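Local atomic coordinates of transcriptional activator TenA-1 (Sulfolobus solfataricus P2, PDB entry 2QZC), a protein that probably acts in thiamin metabolism as a TenA-type thiaminase, built on the all-helical heme oxygenase-like fold. Residues L18-K21 with Y22-H25; I46-G49 with K50-D54; K73-N76 with L77-S81; Y168-R171 with I172-I175; N190-I193 with N194-F198. All coordinates share one frame; numbering follows the deposited sequence. Where two conformers were deposited one is given.

In the fold
All five contacts are helical segments of about two turns in one all-helical TenA-family domain, in series along the chain, contacts 1 and 3 running out past the helix end. Two pairs touch. Contacts 1 and 5, with centres about 12 Å apart, pack helix 18-23 on helix 186-208; contacts 3 and 4, about 10 Å between centres, pack helix 68-78 on helix 166-179. Contact 2, on helix 38-63, touches none of the others and carries a bound imidazole; its centre lies about 21 Å from that of contact 1, across the chain's centre. Contact 3 packs and hydrogen-bonds against the second subunit, and contact 2 touches it through Glu53, so both lie at the dimer interface.

Contact 1 of 5, residues L18-K21 with Y22-H25; sequences LWNK and YVKH
Tyr22 turns the edge of its ring to one face of the Trp19 indole, a T-shaped pair formed by two residues of one helical turn. The phenol stands at 88° to the six-membered ring, with centroids 5.3 Å apart, and its leading atom, Tyr22 CD2, lies 3.8 Å from Trp19 CZ3. Because Tyr22 CG is trans to the backbone N (chi1 165°), as in Trp19, the two rings leave the helix side by side. Val23 joins them over the same indole face: its CG1 makes an off-centre CH-pi contact, 4.2 Å from the centroid of the five-membered ring. The hydroxyl of Tyr22 reaches the carbonyl O of Pro136.

Among the backbone bonds the straightest is Val23 N to Trp19 O, 2.9 Å at 172°. Tyr22 N binds Leu18 O and, weakly, Trp19 O as well.

On the outer side Lys24 runs alongside Asn20 in van der Waals contact, its CD 3.8 Å from Asn20 CG. The buried His25 instead sets an edge of its imidazole against the carbonyl of Lys21, CD2 to O 3.4 Å.

Lys24 leaves helical geometry and His25 at once becomes the N-cap of the next helix, its ND1 bonded to Phe27 N while NE2 holds Asp204. This is a tight helix-to-helix junction, with an aromatic side packed against helix 127-148 of the heme oxygenase-like bundle.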
# COMPACT_ATOMS: atom_id res chain seq x y z
N LEU A 18 1.01 31.98 2.30
CA LEU A 18 0.27 30.88 2.91
C LEU A 18 1.18 29.90 3.63
O LEU A 18 0.73 29.27 4.58
CB LEU A 18 -0.53 30.10 1.85
CG LEU A 18 -1.68 30.81 1.16
CD1 LEU A 18 -2.25 29.98 -0.02
CD2 LEU A 18 -2.78 31.14 2.18
N TRP A 19 2.42 29.73 3.19
CA TRP A 19 3.30 28.76 3.80
C TRP A 19 3.53 29.05 5.27
O TRP A 19 3.35 28.16 6.11
CB TRP A 19 4.62 28.58 3.05
CG TRP A 19 5.38 27.38 3.55
CD1 TRP A 19 6.52 27.39 4.30
CD2 TRP A 19 5.04 26.00 3.37
NE1 TRP A 19 6.92 26.11 4.58
CE2 TRP A 19 6.05 25.22 3.99
CE3 TRP A 19 4.00 25.32 2.70
CZ2 TRP A 19 6.02 23.81 4.00
CZ3 TRP A 19 3.99 23.93 2.70
CH2 TRP A 19 4.97 23.19 3.33
N ASN A 20 3.89 30.27 5.61
CA ASN A 20 4.09 30.60 7.03
C ASN A 20 2.77 30.64 7.81
O ASN A 20 2.79 30.36 9.01
CB ASN A 20 4.92 31.88 7.22
CG ASN A 20 6.40 31.65 6.94
OD1 ASN A 20 6.90 30.51 7.01
ND2 ASN A 20 7.11 32.71 6.60
N LYS A 21 1.65 30.95 7.15
CA LYS A 21 0.35 30.86 7.83
C LYS A 21 0.06 29.43 8.30
O LYS A 21 -0.65 29.22 9.27
CB LYS A 21 -0.79 31.38 6.97
CG LYS A 21 -0.77 32.90 6.81
CD LYS A 21 -1.88 33.42 5.95
CE LYS A 21 -1.83 34.94 5.86
NZ LYS A 21 -3.02 35.43 5.13
N TYR A 22 0.62 28.45 7.57
CA TYR A 22 0.53 27.03 7.91
C TYR A 22 1.57 26.63 8.96
O TYR A 22 1.21 26.19 10.06
CB TYR A 22 0.67 26.20 6.60
CG TYR A 22 0.96 24.72 6.73
CD1 TYR A 22 0.47 23.96 7.77
CD2 TYR A 22 1.68 24.05 5.72
CE1 TYR A 22 0.74 22.60 7.87
CE2 TYR A 22 1.93 22.68 5.79
CZ TYR A 22 1.41 21.97 6.86
OH TYR A 22 1.65 20.61 6.95
N VAL A 23 2.85 26.74 8.64
CA VAL A 23 3.89 26.19 9.51
C VAL A 23 4.22 27.05 10.73
O VAL A 23 4.89 26.55 11.64
CB VAL A 23 5.17 25.79 8.74
CG1 VAL A 23 4.86 24.74 7.66
CG2 VAL A 23 5.89 27.02 8.16
N LYS A 24 3.75 28.29 10.74
CA LYS A 24 3.89 29.19 11.90
C LYS A 24 2.51 29.59 12.42
O LYS A 24 2.35 30.64 13.05
CB LYS A 24 4.74 30.44 11.57
CG LYS A 24 6.11 30.13 11.05
CD LYS A 24 6.89 31.44 10.74
CE LYS A 24 8.38 31.14 10.47
NZ LYS A 24 9.12 32.40 10.24
N HIS A 25 1.51 28.71 12.23
CA HIS A 25 0.15 28.98 12.69
C HIS A 25 0.10 29.17 14.22
O HIS A 25 0.89 28.56 14.94
CB HIS A 25 -0.75 27.77 12.33
CG HIS A 25 -2.22 28.06 12.40
ND1 HIS A 25 -2.94 28.07 13.57
CD2 HIS A 25 -3.09 28.30 11.40
CE1 HIS A 25 -4.20 28.35 13.28
NE2 HIS A 25 -4.32 28.51 11.97

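Contact 2 of 5, residues I46-G49 with K50-D54; sequences IQDG and KYVED. With IMD (imidazole), chain C.
Asp48 and Tyr51, neighbours across one turn of helix 38-63, converge on a bound imidazole, probably taken up from the crystallisation liquor. Its N3-H points at Asp48 OD1, 2.7 Å away and nearly straight at 164°. The phenol of Tyr51 offers a face to the heterocycle: imidazole C4 sits 3.5 Å above the ring plane, toward the rim, and N3 comes to 3.4 Å from Tyr51 CD2. With an alanine in place of Tyr51 the imidazole would probably lose the ring face it lies over and, still tied to Asp48, become freer to tilt. Asp48 OD1 also binds a glycerol, and the imidazole has a second partner in Glu199.

The trans first torsion of Asp48 (chi1 179°) directs its carboxylate out from the helix, to the imidazole. Behind both groups the helix is regular, with Tyr51 N bonded to Gln47 O at 2.9 Å and Val52 N to Asp48 O at 2.9 Å. A water lies within bonding distance of both Gly49 O, at 3.0 Å, and Glu53 OE1, at 2.8 Å. Further out, Gln47 is fixed by Asn112, Asn109 and Gly107, Lys50 NZ by the carbonyls of Ile103 and Thr106, and Glu53 by Arg57 and Arg100.

Carboxylates for N-H donors and an aromatic wall for a ring face suggest a site that could take small flat nitrogen heterocycles, consistent with the pyrimidine-type substrates of TenA enzymes.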
# COMPACT_ATOMS: atom_id res chain seq x y z
N ILE A 46 -8.08 13.82 17.80
CA ILE A 46 -9.19 13.00 17.35
C ILE A 46 -9.43 13.24 15.85
O ILE A 46 -9.50 12.29 15.05
CB ILE A 46 -10.44 13.24 18.17
CG1 ILE A 46 -10.24 12.78 19.63
CG2 ILE A 46 -11.65 12.53 17.56
CD1 ILE A 46 -11.35 13.34 20.58
N GLN A 47 -9.46 14.52 15.44
CA GLN A 47 -9.61 14.81 14.01
C GLN A 47 -8.45 14.25 13.20
O GLN A 47 -8.64 13.72 12.09
CB GLN A 47 -9.74 16.33 13.75
CG GLN A 47 -11.04 16.90 14.26
CD GLN A 47 -12.28 16.27 13.67
OE1 GLN A 47 -12.47 16.28 12.44
NE2 GLN A 47 -13.11 15.65 14.54
N ASP A 48 -7.23 14.38 13.72
CA ASP A 48 -6.06 13.84 13.03
C ASP A 48 -6.14 12.31 12.91
O ASP A 48 -5.74 11.76 11.87
CB ASP A 48 -4.77 14.29 13.73
CG ASP A 48 -3.54 13.76 13.09
OD1 ASP A 48 -3.25 14.18 11.96
OD2 ASP A 48 -2.86 12.92 13.73
N GLY A 49 -6.69 11.64 13.91
CA GLY A 49 -6.89 10.17 13.87
C GLY A 49 -7.79 9.75 12.72
O GLY A 49 -7.58 8.70 12.08
N LYS A 50 -8.81 10.56 12.45
CA LYS A 50 -9.72 10.30 11.32
C LYS A 50 -9.00 10.60 10.01
O LYS A 50 -9.06 9.82 9.06
CB LYS A 50 -10.97 11.15 11.44
CG LYS A 50 -11.79 10.91 12.73
CD LYS A 50 -13.15 11.57 12.68
CE LYS A 50 -14.16 10.86 11.83
NZ LYS A 50 -14.53 9.52 12.40
N TYR A 51 -8.36 11.76 9.94
CA TYR A 51 -7.65 12.17 8.76
C TYR A 51 -6.60 11.16 8.29
O TYR A 51 -6.51 10.82 7.09
CB TYR A 51 -6.95 13.55 9.01
CG TYR A 51 -6.03 13.99 7.93
CD1 TYR A 51 -6.51 14.74 6.85
CD2 TYR A 51 -4.65 13.66 7.94
CE1 TYR A 51 -5.65 15.14 5.82
CE2 TYR A 51 -3.82 14.06 6.93
CZ TYR A 51 -4.32 14.82 5.86
OH TYR A 51 -3.52 15.29 4.80
N VAL A 52 -5.76 10.71 9.22
CA VAL A 52 -4.63 9.81 8.86
C VAL A 52 -5.10 8.52 8.24
O VAL A 52 -4.48 8.02 7.29
CB VAL A 52 -3.71 9.53 10.06
CG1 VAL A 52 -2.73 8.37 9.78
CG2 VAL A 52 -2.95 10.80 10.39
N GLU A 53 -6.22 7.97 8.71
CA GLU A 53 -6.72 6.74 8.10
C GLU A 53 -7.16 7.01 6.65
O GLU A 53 -6.89 6.23 5.73
CB GLU A 53 -7.86 6.12 8.92
CG GLU A 53 -8.29 4.78 8.31
CD GLU A 53 -9.44 4.10 9.02
OE1 GLU A 53 -9.62 4.36 10.21
OE2 GLU A 53 -10.14 3.28 8.39
N ASP A 54 -7.89 8.10 6.42
CA ASP A 54 -8.28 8.44 5.04
C ASP A 54 -7.07 8.75 4.16
O ASP A 54 -7.03 8.39 2.99
CB ASP A 54 -9.24 9.65 5.05
CG ASP A 54 -10.62 9.31 5.54
OD1 ASP A 54 -11.19 8.28 5.10
OD2 ASP A 54 -11.17 10.12 6.32
N1 IMD C . -2.82 17.37 8.33
C2 IMD C . -2.26 16.44 9.08
N3 IMD C . -3.17 16.04 9.95
C4 IMD C . -4.31 16.69 9.72
C5 IMD C . -4.10 17.55 8.67
O HOH W 1 -9.73 6.68 11.83

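Contact 3 of 5, residues K73-N76 with L77-S81; sequences KILN and LVFSS
The C-terminal turn of helix 68-78 brings Leu75 against Phe79, the residue at which the chain leaves helical geometry. Phe79 N still closes the last regular bond of the helix, to Leu75 O at 2.9 Å and 164°, and its side chain then runs alongside that of Leu75. Leu75 CD2 meets the ring at its edge and in its plane, 3.9 Å from Phe79 CE2. Phe79 CD2 also lies 3.6 Å from the carbonyl O of Leu75, again at the ring edge, and CG1 of the preceding Val78 sits over one face of the ring, offset toward its rim.

One turn back, Ile74 O accepts from Val78 N at 3.0 Å and, weakly, from Leu77 N. Ile74 and Val78 point the same way, and their CG2 methyls touch at 4.0 Å. With chi1 at 169°, CG1 of Val78 is trans to the backbone N and CG2 trans to the carbonyl carbon, which leaves CG2 3.4 Å from Ile74 O. Leu77 leans back along the helix, its CG 3.5 Å from Lys73 O.

Three further helices of the same chain cover the apolar side: Val78 and Phe79 pack on Leu56, Leu59 and Leu60 of helix 38-63, and Ile74 on Trp127 and Trp134 of helix 127-148 as well as Ala174 of helix 166-179. The other side meets the second subunit, where Phe79 packs on Leu75 of that chain and Asn76 ND2, in the conformer given, bonds to Phe79 O of the second subunit, whose Asn76 ND2 returns the bond to Phe79 O of this chain.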
# COMPACT_ATOMS: atom_id res chain seq x y z
N LYS A 73 9.37 2.13 -2.33
CA LYS A 73 10.25 2.77 -1.33
C LYS A 73 9.40 3.49 -0.25
O LYS A 73 9.65 3.39 0.95
CB LYS A 73 11.19 3.79 -2.00
CG LYS A 73 12.30 4.35 -1.11
CD LYS A 73 13.03 5.49 -1.83
CE LYS A 73 14.24 5.98 -1.04
NZ LYS A 73 15.32 4.95 -0.96
N ILE A 74 8.40 4.23 -0.71
CA ILE A 74 7.51 4.95 0.22
C ILE A 74 6.67 3.98 1.07
O ILE A 74 6.59 4.14 2.27
CB ILE A 74 6.56 5.93 -0.58
CG1 ILE A 74 7.36 7.07 -1.23
CG2 ILE A 74 5.43 6.51 0.35
CD1 ILE A 74 6.58 7.87 -2.28
N LEU A 75 6.06 2.99 0.43
CA LEU A 75 5.20 2.01 1.12
C LEU A 75 5.96 1.18 2.15
O LEU A 75 5.40 0.87 3.20
CB LEU A 75 4.45 1.12 0.14
CG LEU A 75 3.43 1.82 -0.79
CD1 LEU A 75 3.08 0.95 -1.98
CD2 LEU A 75 2.19 2.22 -0.02
N ASN A 76 7.21 0.83 1.84
CA ASN A 76 8.06 0.11 2.80
C ASN A 76 8.20 0.90 4.10
O ASN A 76 8.16 0.31 5.19
CB ASN A 76 9.45 -0.13 2.21
CG ASN A 76 10.41 -0.73 3.22
OD1 ASN A 76 11.33 -0.05 3.68
ND2 ASN A 76 10.14 -1.96 3.64
N LEU A 77 8.37 2.21 3.99
CA LEU A 77 8.51 3.10 5.15
C LEU A 77 7.20 3.37 5.88
O LEU A 77 7.18 3.42 7.11
CB LEU A 77 9.23 4.40 4.75
CG LEU A 77 10.66 4.19 4.24
CD1 LEU A 77 11.31 5.47 3.74
CD2 LEU A 77 11.55 3.56 5.31
N VAL A 78 6.13 3.56 5.13
CA VAL A 78 4.82 3.83 5.72
C VAL A 78 4.25 2.63 6.46
O VAL A 78 3.75 2.79 7.57
CB VAL A 78 3.83 4.36 4.66
CG1 VAL A 78 2.37 4.41 5.21
CG2 VAL A 78 4.30 5.72 4.15
N PHE A 79 4.38 1.44 5.86
CA PHE A 79 3.89 0.18 6.45
C PHE A 79 4.96 -0.64 7.21
O PHE A 79 4.85 -1.84 7.34
CB PHE A 79 3.14 -0.64 5.38
CG PHE A 79 1.88 -0.00 4.96
CD1 PHE A 79 0.75 -0.11 5.76
CD2 PHE A 79 1.81 0.75 3.80
CE1 PHE A 79 -0.43 0.51 5.39
CE2 PHE A 79 0.64 1.38 3.43
CZ PHE A 79 -0.49 1.25 4.23
N SER A 80 5.98 0.04 7.74
CA SER A 80 7.02 -0.58 8.58
C SER A 80 6.52 -0.72 10.03
O SER A 80 5.51 -0.12 10.42
CB SER A 80 8.30 0.26 8.59
OG SER A 80 9.20 -0.12 9.62
N SER A 81 7.27 -1.50 10.82
CA SER A 81 7.00 -1.71 12.26
C SER A 81 8.30 -1.85 13.06
O SER A 81 9.11 -0.92 13.12
CB SER A 81 6.08 -2.92 12.46
OG SER A 81 6.57 -4.08 11.79

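Contact 4 of 5, residues Y168-R171 with I172-I175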
# COMPACT_ATOMS: atom_id res chain seq x y z
N TYR A 168 10.95 9.43 10.46
CA TYR A 168 10.05 10.30 9.70
C TYR A 168 10.82 11.02 8.60
O TYR A 168 10.31 11.12 7.47
CB TYR A 168 9.34 11.30 10.62
CG TYR A 168 8.21 12.02 9.90
CD1 TYR A 168 6.97 11.40 9.74
CD2 TYR A 168 8.36 13.34 9.46
CE1 TYR A 168 5.93 12.04 9.06
CE2 TYR A 168 7.32 13.99 8.79
CZ TYR A 168 6.12 13.33 8.61
OH TYR A 168 5.08 13.95 7.97
N LYS A 169 12.04 11.49 8.88
CA LYS A 169 12.82 12.16 7.83
C LYS A 169 13.10 11.24 6.64
O LYS A 169 13.10 11.70 5.49
CB LYS A 169 14.14 12.73 8.35
CG LYS A 169 14.02 13.68 9.55
CD LYS A 169 12.86 14.64 9.53
CE LYS A 169 12.94 15.61 10.69
NZ LYS A 169 11.71 16.47 10.83
N LYS A 170 13.30 9.94 6.91
CA LYS A 170 13.50 8.94 5.84
C LYS A 170 12.25 8.82 4.97
O LYS A 170 12.34 8.67 3.74
CB LYS A 170 13.91 7.57 6.41
CG LYS A 170 15.33 7.53 6.92
CD LYS A 170 15.60 6.14 7.48
CE LYS A 170 17.02 6.00 8.01
NZ LYS A 170 17.22 4.68 8.69
N ARG A 171 11.07 8.87 5.61
CA ARG A 171 9.81 8.86 4.87
C ARG A 171 9.75 10.08 3.94
O ARG A 171 9.38 9.93 2.76
CB ARG A 171 8.59 8.92 5.78
CG ARG A 171 8.17 7.68 6.49
CD ARG A 171 6.82 8.01 7.18
NE ARG A 171 6.26 6.92 7.96
CZ ARG A 171 6.66 6.53 9.17
NH1 ARG A 171 7.74 7.05 9.77
NH2 ARG A 171 6.02 5.53 9.76
N ILE A 172 10.08 11.25 4.47
CA ILE A 172 10.07 12.49 3.67
C ILE A 172 11.05 12.39 2.50
O ILE A 172 10.75 12.78 1.38
CB ILE A 172 10.30 13.76 4.50
CG1 ILE A 172 9.27 13.85 5.62
CG2 ILE A 172 10.36 15.00 3.62
CD1 ILE A 172 7.79 13.77 5.17
N GLU A 173 12.25 11.86 2.76
CA GLU A 173 13.19 11.68 1.66
C GLU A 173 12.64 10.81 0.53
O GLU A 173 12.83 11.15 -0.62
CB GLU A 173 14.51 11.09 2.19
CG GLU A 173 15.29 12.09 3.01
CD GLU A 173 16.50 11.51 3.75
OE1 GLU A 173 16.73 10.28 3.73
OE2 GLU A 173 17.18 12.33 4.40
N ALA A 174 11.95 9.72 0.88
CA ALA A 174 11.35 8.84 -0.13
C ALA A 174 10.24 9.57 -0.94
O ALA A 174 10.12 9.41 -2.15
CB ALA A 174 10.80 7.57 0.51
N ILE A 175 9.45 10.39 -0.24
CA ILE A 175 8.39 11.19 -0.88
C ILE A 175 9.00 12.21 -1.84
O ILE A 175 8.53 12.35 -2.97
CB ILE A 175 7.49 11.84 0.20
CG1 ILE A 175 6.70 10.74 0.95
CG2 ILE A 175 6.54 12.92 -0.45
CD1 ILE A 175 6.07 11.20 2.28
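Ile172 carries both of its side-chain torsions in the same sense (chi1 -56°, chi2 -54°), which folds CD1 back along the helix toward Tyr168; the phenol comes to meet it because its own CG is trans to the backbone N (chi1 -169°). The two cross at a slant within helix 166-179, one of the helices of the heme oxygenase-like bundle. Ile172 CD1 lies 3.7 Å from Tyr168 CE2 and 3.9 Å from Tyr168 OH. That hydroxyl is held by the carbonyl O of Met138 on helix 127-148, and Phe162 and Tyr163 meet the ring edge-to-face, which probably leaves the phenol little freedom to turn. Were Tyr168 an alanine, Ile172 CD1 would probably lose the ring it packs against and the Met138 carbonyl its hydroxyl partner.

The backbone underneath is plain alpha-helix, with Ile172 N on Tyr168 O at 3.0 Å and Glu173 N on Lys169 O at 2.9 Å. Glu173 CG also rests 3.3 Å from Lys169 O. Both lysines have their partners outside the turn, Lys169 in a salt bridge with Asp146 and hydrogen bonds to Ser142 and the carbonyl of Tyr163, Lys170 in a salt bridge with Glu167. Ala174 turns to Ile74 and Leu77 of helix 68-78. At the last step Arg171 O accepts from Ile175 N at 3.0 Å while Ile175 CG1 presses to 3.3 Å from the same oxygen.

Contact 5 of 5, residues N190-I193 with N194-F198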
# COMPACT_ATOMS: atom_id res chain seq x y z
N ASN A 190 -1.63 24.67 -8.03
CA ASN A 190 -2.94 25.02 -7.50
C ASN A 190 -3.50 23.94 -6.57
O ASN A 190 -4.14 24.28 -5.56
CB ASN A 190 -3.90 25.38 -8.62
CG ASN A 190 -3.59 26.75 -9.21
OD1 ASN A 190 -2.95 27.59 -8.57
ND2 ASN A 190 -4.09 27.00 -10.43
N ILE A 191 -3.18 22.68 -6.85
CA ILE A 191 -3.56 21.56 -5.95
C ILE A 191 -2.81 21.71 -4.62
O ILE A 191 -3.39 21.57 -3.53
CB ILE A 191 -3.28 20.20 -6.61
CG1 ILE A 191 -4.22 19.99 -7.79
CG2 ILE A 191 -3.46 19.02 -5.61
CD1 ILE A 191 -3.84 18.81 -8.72
N PHE A 192 -1.49 21.94 -4.70
CA PHE A 192 -0.63 22.14 -3.54
C PHE A 192 -1.16 23.30 -2.70
O PHE A 192 -1.25 23.22 -1.46
CB PHE A 192 0.81 22.41 -4.02
CG PHE A 192 1.87 22.42 -2.96
CD1 PHE A 192 2.20 23.61 -2.31
CD2 PHE A 192 2.61 21.27 -2.66
CE1 PHE A 192 3.22 23.64 -1.36
CE2 PHE A 192 3.64 21.31 -1.74
CZ PHE A 192 3.93 22.51 -1.08
N ILE A 193 -1.50 24.41 -3.35
CA ILE A 193 -2.05 25.60 -2.64
C ILE A 193 -3.34 25.22 -1.87
O ILE A 193 -3.48 25.57 -0.71
CB ILE A 193 -2.36 26.77 -3.62
CG1 ILE A 193 -1.04 27.37 -4.16
CG2 ILE A 193 -3.24 27.84 -2.94
CD1 ILE A 193 -1.21 28.32 -5.36
N ASN A 194 -4.22 24.45 -2.51
CA ASN A 194 -5.45 24.00 -1.83
C ASN A 194 -5.13 23.18 -0.59
O ASN A 194 -5.75 23.40 0.47
CB ASN A 194 -6.45 23.27 -2.74
CG ASN A 194 -7.32 24.21 -3.54
OD1 ASN A 194 -7.32 25.44 -3.29
ND2 ASN A 194 -8.08 23.66 -4.50
N SER A 195 -4.17 22.26 -0.68
CA SER A 195 -3.76 21.50 0.50
C SER A 195 -3.24 22.38 1.63
O SER A 195 -3.58 22.17 2.81
CB SER A 195 -2.77 20.41 0.15
OG SER A 195 -3.40 19.38 -0.60
N VAL A 196 -2.45 23.40 1.27
CA VAL A 196 -1.96 24.34 2.28
C VAL A 196 -3.14 25.12 2.91
O VAL A 196 -3.19 25.31 4.13
CB VAL A 196 -0.87 25.31 1.72
CG1 VAL A 196 -0.48 26.36 2.78
CG2 VAL A 196 0.34 24.51 1.24
N ARG A 197 -4.10 25.54 2.10
CA ARG A 197 -5.30 26.21 2.65
C ARG A 197 -6.03 25.27 3.62
O ARG A 197 -6.50 25.70 4.67
CB ARG A 197 -6.26 26.66 1.58
CG ARG A 197 -5.72 27.79 0.69
CD ARG A 197 -6.82 28.26 -0.28
NE ARG A 197 -6.29 29.26 -1.23
CZ ARG A 197 -6.11 30.54 -0.97
NH1 ARG A 197 -6.36 31.07 0.21
NH2 ARG A 197 -5.64 31.31 -1.96
N PHE A 198 -6.12 23.98 3.28
CA PHE A 198 -6.79 23.05 4.17
C PHE A 198 -6.02 22.86 5.48
O PHE A 198 -6.63 22.66 6.54
CB PHE A 198 -7.04 21.70 3.50
CG PHE A 198 -8.09 21.71 2.44
CD1 PHE A 198 -9.38 22.06 2.79
CD2 PHE A 198 -7.88 21.17 1.18
CE1 PHE A 198 -10.42 22.04 1.84
CE2 PHE A 198 -8.85 21.17 0.23
CZ PHE A 198 -10.14 21.59 0.54
O HOH W 2 -5.55 26.74 -5.70
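The carbonyl oxygen of Asn190 takes two donors: Asn194 N at 3.1 Å, along the helix, and a water at 2.8 Å. The same water gives a weak second bond to Asn194 OD1, bridging backbone and amide. With its CG opposite the carbonyl carbon (chi1 -82°), the Asn194 side chain bends back toward the preceding turn and its amide carbon lies 3.8 Å from Asn190 O.

Ile193 and Arg197 run alongside each other one turn apart. The CG2 methyl of Ile193 comes to 3.8 Å from Arg197 NE, a van der Waals contact, oblique to the guanidinium, and beneath it Arg197 N binds Ile193 O at 2.9 Å and 163°.

All of this belongs to helix 186-208, the long C-terminal helix of the TenA bundle, here with one watered side and one packed against neighbouring helices. On the packed side Val196 CG2 touches Phe192 CE1 at 4.0 Å, the two side chains crossing at an angle. The methyl also lies 3.4 Å from Phe192 O, which accepts the Val196 N-H. Trp19 of helix 18-23 covers both, and Pro136 of helix 127-148 adds to the cover over Phe192. A different flank carries the buried Ser195, whose OG is bonded to both Ala133 O and His118 NE2, tying this helix to helices 127-148 and 110-125.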